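Local coordinates for protein galactonate dehydratase (PDB 5OLC) that is an enolase-superfamily enzyme of the mandelate racemase/muconate lactonizing type, with an N-terminal alpha+beta domain and a TIM-barrel-like domain, at residues A[17-22]-A[343-348]; A[37-42]-A[306-311]; A[347-352]-A[371-376]. All blocks are in the same frame, centred on the assembly; numbering follows the deposited sequence.

How the interactions relate
All three contacts lie on the same side of the chain's centre. Interactions 1 and 2 join the N-terminal sheet to elements late in the chain; interaction 3 pairs two late strands with each other. Interactions 1 and 2, with centres about 8 Å apart, use neighbouring antiparallel strands, tied by a probable backbone hydrogen bond from Ile19 N to Ile39 O (2.8 Å). Interactions 1 and 3, about 10 Å between centres, share helix 344-349, the first using its start and the second the turn into strand 350-357. Interaction 3 lies about 11 Å from interaction 2, centre to centre, and meets it where Trp309 N probably bonds Thr350 OG1 (3.2 Å), a hydroxyl also hydrogen-bonded to Arg346 O.

Interaction 1: A[17-22]-A[343-348]; sequences YVISHK and NALRDE
His21 and Ile19, on the same strand of the N-terminal sheet, pack against Ala344 and Leu345 at the start of helix 344-349. The axes of the strand and helix segments are 9.1 Å apart at their closest and run at 115° to each other, so side chains carry most of the contact. Following His21 outward, CB comes first against the isopropyl group of Leu345, 3.8 Å from its CG. At the ring, CD2 turns its edge to Leu345: CD1 of that residue lies near the imidazole plane, 3.6 Å from His21 CD2. Ala344 CB lies over the face, close to the ring centre, 3.5 Å from the centroid and 8° off the normal, a CH-pi contact with CE1 and NE2 the nearest ring atoms. At the tip, His21 NE2 ends 3.4 Å from Ala344 N. Face and edge of the imidazole are thus occupied by consecutive helix residues.

Beside the histidine, Leu345 and Ile19 slide past each other in opposite directions. Ile19 CD1 reaches Leu345 CB at 3.7 Å, while Leu345 CD2 turns back to the strand and touches Ile19 C at 3.6 Å. The helix start is capped by Asn343, whose OD1 accepts from Arg346 N at 3.1 Å, the donor standing well above the carbonyl plane, and weakly from Leu345 N.

Around this core, strand 36-46 pairs with strand 11-22 and brings Ile39 against Ile19 and Arg37 against Leu345. Helix 375-381 adds Leu378 on Ile19; strand 11-22, helix 344-349 and helix 375-381 meet here, Tyr381 touching both His21 and Ala344.

Interaction 2: A[37-42]-A[306-311]; sequences RKICIV and WGTWIA
Arg37 lays its guanidinium flat on the six-membered part of the Trp306 indole, the planes only 8° apart and the group centres separated by 4.4 Å. The overlap is offset toward the rim: NH2 of Arg37 lies over CZ2 of Trp306 at 3.7 Å, while Arg37 NE sits nearer Trp306 CH2. It is an off-centre cation-pi stack, made by an arginine whose chain folds twice, at chi2 (-78°) and chi3 (-80°), as it leaves the strand.

Farther along the strand the contact turns apolar. Ile39 CD1 meets Thr308 CG2 at 3.7 Å. Ile41 and Thr308 point at each other tip to tip, with Ile41 CD1 beside the hydroxyl oxygen of Thr308. Ile310 crosses Ile41, its CD1 3.6 Å from Ile41 CG2. Arg37, Ile39 and Ile41 thus join strand 36-46 of the N-terminal sheet to the loop and N-terminus of helix 309-321 in the barrel-like domain, a domain-domain contact as in the enolase superfamily.

The next shell fixes these groups. Thr308 is the N-cap of that helix, its OG1 accepting from Ile310 N at 3.3 Å; the same hydroxyl is hydrogen-bonded to Glu55 OE1, which also takes the N-H of Ala311. Arg37 NH2, the nitrogen over the indole, forms a salt bridge with Asp339.

The threonine thus shows two characters, a methyl given to the isoleucines and a hydroxyl held by the helix start and Glu55. The carboxylate of Asp339 probably balances the charge of Arg37, and the salt bridge and the stack together would restrict the rotation of the guanidinium.

Interaction 3: A[347-352]-A[371-376]; sequences DEVTLH and VDVDMD
The start of strand 350-357 pairs antiparallel with strand 371-373, the paired segments 153° apart in direction and 4.5 Å apart at their axes. Leu351 and Asp372 form the hydrogen-bonded pair: Leu351 N donates to Asp372 O at 2.7 Å, and Asp372 N returns the bond to Leu351 O at 3.0 Å. Thr350 with Val373 and His352 with Val371 are the non-hydrogen-bonded pairs on either side. One more bond, Asp374 N to Val349 O at 3.0 Å, carries the ladder to the end of helix 344-349, and Val373 CA adds a C-H...O contact to the same carbonyl oxygen.

The ladder belongs to the mixed sheet that includes the strands of the barrel domain, and here each strand abuts a helix: 344-349 runs directly into one, and the other runs into 375-381, with Asp374 at the N-cap, its OD1 accepting weakly from Asp376 N. On the face that carries Thr350 and Val373, their CG2 methyls meet at 3.8 Å, and Ile310 of helix 309-321 packs against both residues. Val349 lies side by side with Val373, CG1 to CG1 at 3.8 Å, and Leu378 touches both valines. On the other face Leu351 lies across the strand, its CD1 3.5 Å from Asp374 N and near Asp372 CB, while the carboxylate of Asp372 turns away to hydrogen-bond Tyr51 OH.

Interaction 1: A[17-22]-A[343-348]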
loop_
_atom_site.group_PDB
_atom_site.type_symbol
_atom_site.label_atom_id
_atom_site.label_comp_id
_atom_site.label_asym_id
_atom_site.label_seq_id
_atom_site.Cartn_x
_atom_site.Cartn_y
_atom_site.Cartn_z
ATOM N N TYR A 17 -41.435 -25.251 4.662
ATOM C CA TYR A 17 -41.749 -26.195 5.732
ATOM C C TYR A 17 -40.613 -26.262 6.716
ATOM O O TYR A 17 -39.478 -26.533 6.316
ATOM C CB TYR A 17 -42.018 -27.610 5.202
ATOM C CG TYR A 17 -43.064 -27.699 4.110
ATOM C CD1 TYR A 17 -44.422 -27.599 4.408
ATOM C CD2 TYR A 17 -42.705 -27.952 2.790
ATOM C CE1 TYR A 17 -45.394 -27.693 3.409
ATOM C CE2 TYR A 17 -43.668 -28.053 1.782
ATOM C CZ TYR A 17 -45.013 -27.922 2.098
ATOM O OH TYR A 17 -45.978 -28.003 1.122
ATOM N N VAL A 18 -40.918 -26.005 8.008
ATOM C CA VAL A 18 -39.968 -26.082 9.119
ATOM C C VAL A 18 -40.136 -27.471 9.704
ATOM O O VAL A 18 -41.229 -27.816 10.171
ATOM C CB VAL A 18 -40.185 -24.999 10.196
ATOM C CG1 VAL A 18 -39.221 -25.196 11.355
ATOM C CG2 VAL A 18 -40.048 -23.609 9.618
ATOM N N ILE A 19 -39.081 -28.278 9.642
ATOM C CA ILE A 19 -39.151 -29.647 10.138
ATOM C C ILE A 19 -38.263 -29.784 11.372
ATOM O O ILE A 19 -37.120 -29.322 11.361
ATOM C CB ILE A 19 -38.908 -30.710 9.021
ATOM C CG1 ILE A 19 -37.590 -30.455 8.231
ATOM C CG2 ILE A 19 -40.120 -30.762 8.084
ATOM C CD1 ILE A 19 -37.032 -31.649 7.396
ATOM N N SER A 20 -38.825 -30.350 12.460
ATOM C CA SER A 20 -38.150 -30.504 13.751
ATOM C C SER A 20 -37.953 -31.966 14.203
ATOM O O SER A 20 -38.799 -32.811 13.906
ATOM C CB SER A 20 -38.916 -29.725 14.816
ATOM O OG SER A 20 -38.158 -29.628 16.012
ATOM N N HIS A 21 -36.842 -32.259 14.930
ATOM C CA HIS A 21 -36.521 -33.594 15.482
ATOM C C HIS A 21 -35.436 -33.527 16.578
ATOM O O HIS A 21 -34.377 -32.951 16.341
ATOM C CB HIS A 21 -36.177 -34.608 14.358
ATOM C CG HIS A 21 -35.010 -35.511 14.618
ATOM N ND1 HIS A 21 -35.117 -36.615 15.446
ATOM C CD2 HIS A 21 -33.757 -35.467 14.109
ATOM C CE1 HIS A 21 -33.921 -37.187 15.438
ATOM N NE2 HIS A 21 -33.074 -36.537 14.640
ATOM N N LYS A 22 -35.707 -34.111 17.770
ATOM C CA LYS A 22 -34.782 -34.153 18.917
ATOM C C LYS A 22 -34.131 -35.532 19.023
ATOM O O LYS A 22 -34.832 -36.530 18.864
ATOM C CB LYS A 22 -35.531 -33.832 20.221
ATOM N N ASN A 343 -29.315 -37.916 12.057
ATOM C CA ASN A 343 -30.239 -36.974 11.435
ATOM C C ASN A 343 -31.404 -37.662 10.750
ATOM O O ASN A 343 -31.296 -38.140 9.616
ATOM C CB ASN A 343 -29.512 -36.015 10.494
ATOM C CG ASN A 343 -30.243 -34.726 10.218
ATOM O OD1 ASN A 343 -31.472 -34.617 10.312
ATOM N ND2 ASN A 343 -29.489 -33.739 9.770
ATOM N N ALA A 344 -32.532 -37.689 11.455
ATOM C CA ALA A 344 -33.767 -38.276 10.979
ATOM C C ALA A 344 -34.415 -37.389 9.917
ATOM O O ALA A 344 -35.079 -37.919 9.038
ATOM C CB ALA A 344 -34.720 -38.496 12.140
ATOM N N LEU A 345 -34.218 -36.061 9.965
ATOM C CA LEU A 345 -34.817 -35.159 8.965
ATOM C C LEU A 345 -34.124 -35.298 7.620
ATOM O O LEU A 345 -34.760 -35.198 6.569
ATOM C CB LEU A 345 -34.778 -33.718 9.440
ATOM C CG LEU A 345 -35.180 -33.543 10.879
ATOM C CD1 LEU A 345 -34.117 -32.843 11.631
ATOM C CD2 LEU A 345 -36.506 -32.850 11.004
ATOM N N ARG A 346 -32.817 -35.568 7.663
ATOM C CA ARG A 346 -32.003 -35.784 6.479
ATOM C C ARG A 346 -32.278 -37.172 5.894
ATOM O O ARG A 346 -32.500 -37.279 4.689
ATOM C CB ARG A 346 -30.514 -35.599 6.832
ATOM C CG ARG A 346 -29.504 -36.059 5.788
ATOM C CD ARG A 346 -28.671 -37.210 6.307
ATOM N NE ARG A 346 -27.772 -36.774 7.370
ATOM C CZ ARG A 346 -27.020 -37.584 8.104
ATOM N NH1 ARG A 346 -27.039 -38.896 7.891
ATOM N NH2 ARG A 346 -26.231 -37.091 9.045
ATOM N N ASP A 347 -32.287 -38.221 6.734
ATOM C CA ASP A 347 -32.456 -39.586 6.248
ATOM C C ASP A 347 -33.922 -40.055 6.055
ATOM O O ASP A 347 -34.150 -40.968 5.255
ATOM C CB ASP A 347 -31.668 -40.558 7.128
ATOM C CG ASP A 347 -30.166 -40.402 6.946
ATOM O OD1 ASP A 347 -29.704 -40.377 5.776
ATOM O OD2 ASP A 347 -29.453 -40.300 7.963
ATOM N N GLU A 348 -34.906 -39.414 6.711
ATOM C CA GLU A 348 -36.308 -39.817 6.569
ATOM C C GLU A 348 -37.140 -38.866 5.709
ATOM O O GLU A 348 -37.859 -39.337 4.835
ATOM C CB GLU A 348 -36.983 -40.027 7.939
ATOM C CG GLU A 348 -36.410 -41.162 8.774
ATOM C CD GLU A 348 -36.950 -41.291 10.188
ATOM O OE1 GLU A 348 -38.164 -41.054 10.392
ATOM O OE2 GLU A 348 -36.165 -41.670 11.088
#

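Interaction 2: A[37-42]-A[306-311]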
loop_
_atom_site.group_PDB
_atom_site.type_symbol
_atom_site.label_atom_id
_atom_site.label_comp_id
_atom_site.label_asym_id
_atom_site.label_seq_id
_atom_site.Cartn_x
_atom_site.Cartn_y
_atom_site.Cartn_z
ATOM N N ARG A 37 -33.030 -30.447 16.116
ATOM C CA ARG A 37 -32.478 -30.049 14.816
ATOM C C ARG A 37 -33.693 -29.487 14.087
ATOM O O ARG A 37 -34.614 -30.243 13.765
ATOM C CB ARG A 37 -31.909 -31.243 13.999
ATOM C CG ARG A 37 -30.759 -32.044 14.617
ATOM C CD ARG A 37 -29.398 -31.359 14.517
ATOM N NE ARG A 37 -28.753 -31.513 13.209
ATOM C CZ ARG A 37 -27.946 -32.517 12.874
ATOM N NH1 ARG A 37 -27.712 -33.505 13.733
ATOM N NH2 ARG A 37 -27.377 -32.550 11.677
ATOM N N LYS A 38 -33.749 -28.162 13.921
ATOM C CA LYS A 38 -34.844 -27.483 13.225
ATOM C C LYS A 38 -34.295 -26.922 11.913
ATOM O O LYS A 38 -33.463 -26.006 11.927
ATOM C CB LYS A 38 -35.430 -26.361 14.096
ATOM C CG LYS A 38 -36.844 -26.623 14.595
ATOM C CD LYS A 38 -37.307 -25.563 15.610
ATOM C CE LYS A 38 -37.018 -25.918 17.052
ATOM N NZ LYS A 38 -37.941 -26.962 17.562
ATOM N N ILE A 39 -34.712 -27.514 10.779
ATOM C CA ILE A 39 -34.282 -27.039 9.462
ATOM C C ILE A 39 -35.517 -26.624 8.644
ATOM O O ILE A 39 -36.586 -27.197 8.824
ATOM C CB ILE A 39 -33.281 -27.992 8.691
ATOM C CG1 ILE A 39 -33.973 -28.865 7.678
ATOM C CG2 ILE A 39 -32.362 -28.843 9.596
ATOM C CD1 ILE A 39 -33.607 -28.517 6.450
ATOM N N CYS A 40 -35.369 -25.612 7.793
ATOM C CA CYS A 40 -36.424 -25.126 6.903
ATOM C C CYS A 40 -36.115 -25.620 5.483
ATOM O O CYS A 40 -34.951 -25.653 5.091
ATOM C CB CYS A 40 -36.538 -23.605 6.960
ATOM S SG CYS A 40 -37.726 -22.904 5.784
ATOM N N ILE A 41 -37.156 -26.028 4.730
ATOM C CA ILE A 41 -37.116 -26.589 3.363
ATOM C C ILE A 41 -38.227 -25.875 2.529
ATOM O O ILE A 41 -39.234 -25.486 3.108
ATOM C CB ILE A 41 -37.437 -28.119 3.510
ATOM C CG1 ILE A 41 -36.356 -28.906 4.294
ATOM C CG2 ILE A 41 -37.752 -28.796 2.214
ATOM C CD1 ILE A 41 -35.114 -29.347 3.587
ATOM N N VAL A 42 -38.073 -25.741 1.198
ATOM C CA VAL A 42 -39.095 -25.158 0.300
ATOM C C VAL A 42 -39.469 -26.091 -0.834
ATOM O O VAL A 42 -38.620 -26.834 -1.328
ATOM C CB VAL A 42 -38.730 -23.808 -0.354
ATOM C CG1 VAL A 42 -39.506 -22.644 0.231
ATOM C CG2 VAL A 42 -37.226 -23.572 -0.401
ATOM N N TRP A 306 -24.430 -29.019 5.645
ATOM C CA TRP A 306 -24.920 -29.506 6.933
ATOM C C TRP A 306 -26.453 -29.422 7.032
ATOM O O TRP A 306 -26.997 -28.719 7.899
ATOM C CB TRP A 306 -24.222 -28.766 8.096
ATOM C CG TRP A 306 -24.109 -29.551 9.373
ATOM C CD1 TRP A 306 -23.333 -30.655 9.593
ATOM C CD2 TRP A 306 -24.721 -29.232 10.637
ATOM N NE1 TRP A 306 -23.449 -31.065 10.903
ATOM C CE2 TRP A 306 -24.301 -30.212 11.567
ATOM C CE3 TRP A 306 -25.613 -28.229 11.066
ATOM C CZ2 TRP A 306 -24.732 -30.212 12.905
ATOM C CZ3 TRP A 306 -26.039 -28.229 12.390
ATOM C CH2 TRP A 306 -25.598 -29.208 13.294
ATOM N N GLY A 307 -27.125 -30.177 6.163
ATOM C CA GLY A 307 -28.581 -30.236 6.123
ATOM C C GLY A 307 -29.133 -31.571 5.676
ATOM O O GLY A 307 -28.600 -32.624 6.050
ATOM N N THR A 308 -30.224 -31.535 4.882
ATOM C CA THR A 308 -30.858 -32.749 4.353
ATOM C C THR A 308 -30.220 -33.081 3.000
ATOM O O THR A 308 -29.246 -32.432 2.610
ATOM C CB THR A 308 -32.392 -32.610 4.258
ATOM O OG1 THR A 308 -32.734 -31.783 3.156
ATOM C CG2 THR A 308 -33.041 -32.105 5.524
ATOM N N TRP A 309 -30.761 -34.066 2.270
ATOM C CA TRP A 309 -30.215 -34.401 0.966
ATOM C C TRP A 309 -30.547 -33.349 -0.074
ATOM O O TRP A 309 -29.911 -33.372 -1.125
ATOM C CB TRP A 309 -30.607 -35.804 0.502
ATOM C CG TRP A 309 -30.052 -36.892 1.363
ATOM C CD1 TRP A 309 -30.690 -37.518 2.392
ATOM C CD2 TRP A 309 -28.746 -37.483 1.277
ATOM N NE1 TRP A 309 -29.861 -38.464 2.960
ATOM C CE2 TRP A 309 -28.657 -38.455 2.302
ATOM C CE3 TRP A 309 -27.649 -37.305 0.422
ATOM C CZ2 TRP A 309 -27.516 -39.242 2.496
ATOM C CZ3 TRP A 309 -26.517 -38.089 0.616
ATOM C CH2 TRP A 309 -26.458 -39.043 1.640
ATOM N N ILE A 310 -31.491 -32.397 0.207
ATOM C CA ILE A 310 -31.753 -31.292 -0.734
ATOM C C ILE A 310 -30.465 -30.473 -0.830
ATOM O O ILE A 310 -30.012 -30.201 -1.938
ATOM C CB ILE A 310 -32.984 -30.401 -0.405
ATOM C CG1 ILE A 310 -34.283 -31.218 -0.448
ATOM C CG2 ILE A 310 -33.063 -29.252 -1.401
ATOM C CD1 ILE A 310 -35.419 -30.627 0.240
ATOM N N ALA A 311 -29.854 -30.157 0.349
ATOM C CA ALA A 311 -28.584 -29.460 0.550
ATOM C C ALA A 311 -27.408 -30.276 0.023
ATOM O O ALA A 311 -26.579 -29.720 -0.712
ATOM C CB ALA A 311 -28.367 -29.199 2.017
#

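Interaction 3: A[347-352]-A[371-376]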
loop_
_atom_site.group_PDB
_atom_site.type_symbol
_atom_site.label_atom_id
_atom_site.label_comp_id
_atom_site.label_asym_id
_atom_site.label_seq_id
_atom_site.Cartn_x
_atom_site.Cartn_y
_atom_site.Cartn_z
ATOM N N ASP A 347 -32.287 -38.221 6.734
ATOM C CA ASP A 347 -32.456 -39.586 6.248
ATOM C C ASP A 347 -33.922 -40.055 6.055
ATOM O O ASP A 347 -34.150 -40.968 5.255
ATOM C CB ASP A 347 -31.668 -40.558 7.128
ATOM C CG ASP A 347 -30.166 -40.402 6.946
ATOM O OD1 ASP A 347 -29.704 -40.377 5.776
ATOM O OD2 ASP A 347 -29.453 -40.300 7.963
ATOM N N GLU A 348 -34.906 -39.414 6.711
ATOM C CA GLU A 348 -36.308 -39.817 6.569
ATOM C C GLU A 348 -37.140 -38.866 5.709
ATOM O O GLU A 348 -37.859 -39.337 4.835
ATOM C CB GLU A 348 -36.983 -40.027 7.939
ATOM C CG GLU A 348 -36.410 -41.162 8.774
ATOM C CD GLU A 348 -36.950 -41.291 10.188
ATOM O OE1 GLU A 348 -38.164 -41.054 10.392
ATOM O OE2 GLU A 348 -36.165 -41.670 11.088
ATOM N N VAL A 349 -37.085 -37.549 5.970
ATOM C CA VAL A 349 -37.893 -36.579 5.225
ATOM C C VAL A 349 -37.435 -36.459 3.764
ATOM O O VAL A 349 -38.289 -36.328 2.880
ATOM C CB VAL A 349 -38.003 -35.201 5.929
ATOM C CG1 VAL A 349 -39.008 -34.294 5.223
ATOM C CG2 VAL A 349 -38.393 -35.360 7.393
ATOM N N THR A 350 -36.107 -36.537 3.506
ATOM C CA THR A 350 -35.580 -36.424 2.140
ATOM C C THR A 350 -35.070 -37.740 1.568
ATOM O O THR A 350 -34.331 -38.494 2.208
ATOM C CB THR A 350 -34.540 -35.319 1.992
ATOM O OG1 THR A 350 -33.543 -35.466 2.994
ATOM C CG2 THR A 350 -35.156 -33.941 2.032
ATOM N N LEU A 351 -35.472 -37.962 0.318
ATOM C CA LEU A 351 -35.185 -39.119 -0.505
ATOM C C LEU A 351 -34.177 -38.772 -1.605
ATOM O O LEU A 351 -34.453 -37.943 -2.481
ATOM C CB LEU A 351 -36.495 -39.624 -1.141
ATOM C CG LEU A 351 -37.666 -39.864 -0.205
ATOM C CD1 LEU A 351 -38.965 -39.503 -0.876
ATOM C CD2 LEU A 351 -37.667 -41.296 0.323
ATOM N N HIS A 352 -33.013 -39.428 -1.555
ATOM C CA HIS A 352 -31.947 -39.245 -2.527
ATOM C C HIS A 352 -31.830 -40.467 -3.459
ATOM O O HIS A 352 -32.230 -41.576 -3.094
ATOM C CB HIS A 352 -30.617 -38.954 -1.810
ATOM C CG HIS A 352 -30.049 -40.108 -1.035
ATOM N ND1 HIS A 352 -29.092 -40.941 -1.581
ATOM C CD2 HIS A 352 -30.294 -40.502 0.234
ATOM C CE1 HIS A 352 -28.786 -41.811 -0.633
ATOM N NE2 HIS A 352 -29.486 -41.590 0.474
ATOM N N VAL A 371 -33.634 -35.421 -6.036
ATOM C CA VAL A 371 -34.227 -35.545 -4.704
ATOM C C VAL A 371 -35.727 -35.316 -4.659
ATOM O O VAL A 371 -36.283 -34.484 -5.402
ATOM C CB VAL A 371 -33.554 -34.683 -3.607
ATOM C CG1 VAL A 371 -32.293 -35.343 -3.083
ATOM C CG2 VAL A 371 -33.331 -33.238 -4.050
ATOM N N ASP A 372 -36.348 -36.015 -3.683
ATOM C CA ASP A 372 -37.752 -35.927 -3.332
ATOM C C ASP A 372 -37.947 -35.903 -1.816
ATOM O O ASP A 372 -37.016 -36.213 -1.061
ATOM C CB ASP A 372 -38.566 -37.047 -3.993
ATOM C CG ASP A 372 -39.668 -36.505 -4.879
ATOM O OD1 ASP A 372 -40.267 -35.457 -4.515
ATOM O OD2 ASP A 372 -39.935 -37.122 -5.938
ATOM N N VAL A 373 -39.152 -35.491 -1.383
ATOM C CA VAL A 373 -39.539 -35.426 0.022
ATOM C C VAL A 373 -40.722 -36.394 0.280
ATOM O O VAL A 373 -41.743 -36.306 -0.412
ATOM C CB VAL A 373 -39.849 -33.963 0.456
ATOM C CG1 VAL A 373 -40.613 -33.900 1.782
ATOM C CG2 VAL A 373 -38.577 -33.117 0.509
ATOM N N ASP A 374 -40.564 -37.316 1.267
ATOM C CA ASP A 374 -41.606 -38.251 1.705
ATOM C C ASP A 374 -42.611 -37.363 2.444
ATOM O O ASP A 374 -42.320 -36.895 3.550
ATOM C CB ASP A 374 -41.010 -39.331 2.646
ATOM C CG ASP A 374 -41.940 -40.456 3.091
ATOM O OD1 ASP A 374 -43.174 -40.271 3.029
ATOM O OD2 ASP A 374 -41.429 -41.507 3.541
ATOM N N MET A 375 -43.760 -37.079 1.803
ATOM C CA MET A 375 -44.780 -36.160 2.318
ATOM C C MET A 375 -45.467 -36.621 3.623
ATOM O O MET A 375 -46.065 -35.789 4.316
ATOM C CB MET A 375 -45.804 -35.819 1.227
ATOM C CG MET A 375 -45.182 -35.130 0.016
ATOM S SD MET A 375 -44.245 -33.627 0.385
ATOM C CE MET A 375 -45.467 -32.364 -0.007
ATOM N N ASP A 376 -45.328 -37.921 3.976
ATOM C CA ASP A 376 -45.858 -38.484 5.217
ATOM C C ASP A 376 -44.888 -38.185 6.354
ATOM O O ASP A 376 -45.319 -37.751 7.427
ATOM C CB ASP A 376 -46.121 -39.993 5.078
ATOM C CG ASP A 376 -47.202 -40.363 4.070
ATOM O OD1 ASP A 376 -48.172 -39.575 3.913
ATOM O OD2 ASP A 376 -47.106 -41.457 3.479
#